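Local coordinates for ribulose bisphosphate carboxylase (Pyrococcus horikoshii, PDB 2D69) that catalyses the carboxylation, and the competing oxygenation, of ribulose 1,5-bisphosphate, as a form III Rubisco built of large subunits alone, at the interface of chains A and B. Numbering follows the deposited sequence. Chains: chain A/B, Ribulose bisphosphate carboxylase.

The interface of chains A and B. Residues chain A 160-161, 165, 172-173, 376, 382; chain B 57, 59-60, 62.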
loop_
_atom_site.group_PDB
_atom_site.type_symbol
_atom_site.label_atom_id
_atom_site.label_comp_id
_atom_site.label_asym_id
_atom_site.label_seq_id
_atom_site.Cartn_x
_atom_site.Cartn_y
_atom_site.Cartn_z
ATOM N N LYS A 160 -8.548 1.705 43.688
ATOM C CA LYS A 160 -8.040 0.762 44.687
ATOM C C LYS A 160 -9.043 -0.390 44.812
ATOM O O LYS A 160 -10.241 -0.115 44.927
ATOM C CB LYS A 160 -7.945 1.454 46.060
ATOM C CG LYS A 160 -6.828 2.511 46.189
ATOM C CD LYS A 160 -5.436 1.957 45.911
ATOM C CE LYS A 160 -4.484 2.991 45.245
ATOM N NZ LYS A 160 -3.907 3.885 46.335
ATOM N N PRO A 161 -8.611 -1.656 44.769
ATOM C CA PRO A 161 -7.223 -2.067 44.537
ATOM C C PRO A 161 -6.801 -1.756 43.110
ATOM O O PRO A 161 -7.635 -1.399 42.272
ATOM C CB PRO A 161 -7.262 -3.567 44.749
ATOM C CG PRO A 161 -8.672 -3.958 44.441
ATOM C CD PRO A 161 -9.501 -2.816 44.932
ATOM N N TRP A 165 -9.663 -5.731 38.215
ATOM C CA TRP A 165 -10.943 -5.262 37.670
ATOM C C TRP A 165 -11.284 -5.809 36.260
ATOM O O TRP A 165 -10.453 -5.744 35.334
ATOM C CB TRP A 165 -10.887 -3.740 37.514
ATOM C CG TRP A 165 -10.491 -2.965 38.730
ATOM C CD1 TRP A 165 -9.252 -2.620 39.086
ATOM C CD2 TRP A 165 -11.368 -2.401 39.706
ATOM N NE1 TRP A 165 -9.270 -1.884 40.237
ATOM C CE2 TRP A 165 -10.565 -1.743 40.654
ATOM C CE3 TRP A 165 -12.737 -2.403 39.883
ATOM C CZ2 TRP A 165 -11.082 -1.086 41.757
ATOM C CZ3 TRP A 165 -13.276 -1.717 40.985
ATOM C CH2 TRP A 165 -12.440 -1.079 41.903
ATOM N N GLU A 172 -17.731 1.028 36.288
ATOM C CA GLU A 172 -18.599 1.480 37.401
ATOM C C GLU A 172 -17.830 2.359 38.367
ATOM O O GLU A 172 -18.328 3.368 38.833
ATOM C CB GLU A 172 -19.256 0.292 38.139
ATOM C CG GLU A 172 -20.235 -0.457 37.237
ATOM C CD GLU A 172 -20.852 -1.739 37.848
ATOM O OE1 GLU A 172 -20.244 -2.408 38.743
ATOM O OE2 GLU A 172 -21.957 -2.088 37.385
ATOM N N ILE A 173 -16.616 1.965 38.693
ATOM C CA ILE A 173 -15.823 2.823 39.533
ATOM C C ILE A 173 -15.487 4.128 38.836
ATOM O O ILE A 173 -15.591 5.195 39.454
ATOM C CB ILE A 173 -14.620 2.081 40.148
ATOM C CG1 ILE A 173 -13.896 2.992 41.124
ATOM C CG2 ILE A 173 -13.688 1.508 39.118
ATOM C CD1 ILE A 173 -14.771 3.378 42.306
ATOM N N MET A 376 -10.856 6.945 47.284
ATOM C CA MET A 376 -11.446 5.591 47.360
ATOM C C MET A 376 -11.870 5.236 48.790
ATOM O O MET A 376 -12.786 4.451 48.986
ATOM C CB MET A 376 -10.453 4.545 46.824
ATOM C CG MET A 376 -10.232 4.613 45.305
ATOM S SD MET A 376 -11.687 4.248 44.223
ATOM C CE MET A 376 -12.302 2.735 44.885
ATOM N N PRO A 382 -16.508 6.435 46.872
ATOM C CA PRO A 382 -15.604 7.165 45.966
ATOM C C PRO A 382 -16.202 8.419 45.330
ATOM O O PRO A 382 -15.501 9.394 45.183
ATOM C CB PRO A 382 -15.211 6.129 44.905
ATOM C CG PRO A 382 -16.125 4.974 45.071
ATOM C CD PRO A 382 -16.736 5.033 46.460
ATOM N N THR B 57 -12.351 0.590 51.652
ATOM C CA THR B 57 -13.087 1.339 50.670
ATOM C C THR B 57 -14.439 0.635 50.742
ATOM O O THR B 57 -14.503 -0.602 50.853
ATOM C CB THR B 57 -12.427 1.223 49.247
ATOM O OG1 THR B 57 -13.232 1.884 48.261
ATOM C CG2 THR B 57 -12.341 -0.243 48.741
ATOM N N TRP B 59 -16.313 0.485 48.428
ATOM C CA TRP B 59 -16.569 0.038 47.075
ATOM C C TRP B 59 -16.359 -1.459 46.869
ATOM O O TRP B 59 -15.437 -2.044 47.418
ATOM C CB TRP B 59 -15.727 0.820 46.063
ATOM C CG TRP B 59 -16.276 0.634 44.723
ATOM C CD1 TRP B 59 -15.787 -0.168 43.745
ATOM C CD2 TRP B 59 -17.495 1.179 44.230
ATOM N NE1 TRP B 59 -16.602 -0.117 42.642
ATOM C CE2 TRP B 59 -17.662 0.706 42.910
ATOM C CE3 TRP B 59 -18.469 2.029 44.770
ATOM C CZ2 TRP B 59 -18.759 1.051 42.117
ATOM C CZ3 TRP B 59 -19.562 2.377 43.987
ATOM C CH2 TRP B 59 -19.698 1.885 42.670
ATOM N N LYS B 60 -17.242 -2.044 46.057
ATOM C CA LYS B 60 -17.196 -3.458 45.670
ATOM C C LYS B 60 -15.801 -3.831 45.171
ATOM O O LYS B 60 -15.303 -3.260 44.203
ATOM C CB LYS B 60 -18.254 -3.782 44.574
ATOM C CG LYS B 60 -19.064 -5.105 44.788
ATOM C CD LYS B 60 -19.338 -5.881 43.458
ATOM C CE LYS B 60 -18.147 -6.783 43.013
ATOM N NZ LYS B 60 -17.497 -6.410 41.678
ATOM N N PRO B 62 -13.098 -5.897 43.236
ATOM C CA PRO B 62 -13.204 -6.587 41.948
ATOM C C PRO B 62 -12.983 -8.078 42.120
ATOM O O PRO B 62 -12.194 -8.480 42.959
ATOM C CB PRO B 62 -12.091 -5.952 41.123
ATOM C CG PRO B 62 -11.120 -5.433 42.116
ATOM C CD PRO B 62 -11.934 -4.995 43.275
#
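The hydroxyl OG1 of B:Thr57 donates a hydrogen bond to the backbone carbonyl O of A:Met376, 2.7 Å away, at the end of helix 372-376; threonine's small hydroxyl gives this helix-end carbonyl a donor. OG1 stands above the carbonyl plane, 38° out of it, and since B:Thr57 is poorly ordered this short bond should be read with caution. It belongs to the two-fold dimer interface of Rubisco, where the N-terminal domain of one subunit helps to complete the active site in the alpha/beta-barrel domain of the other; A:Lys160, the predicted proton acceptor, lies beside the loop.

B:Trp59 fills the middle of the patch, and a large flat residue suits a place with apolar partners on several sides. Its CG lies anti to the backbone N (chi1 -164°), which carries the indole away from its own loop and into chain A. A:Ile173, from helix 167-179, lays CD1 over one face, 3.8 Å from the centroid of the five-membered ring. The A:Pro382 ring crosses at about a right angle, its CG 3.8 Å from CE3 on the benzo rim. The flexible thioether of A:Met376, bent at chi2 and chi3, brings its terminal methyl CE to 4.1 Å from CB of B:Trp59.

CD1 of B:Trp59 lies at the edge of the A:Trp165 ring, in its plane, 3.9 Å from CH2. One face of A:Trp165 receives B:Pro62, whose CG sits over the six-membered ring, 4.0 Å from its centroid; the opposite face takes CG2 of A:Ile173 toward the rim, the branched isoleucine thus serving both indoles. The N-H of A:Trp165 helps to fix the ring's rotation: NE1 donates to O of A:Pro161 at 2.7 Å, tilted 28° from the carbonyl plane. An alanine here would probably leave B:Pro62 without its aromatic platform and open a gap beside B:Trp59. The rigid rings of A:Pro161, which follows a cis peptide bond, and B:Pro62 meet tip to tip.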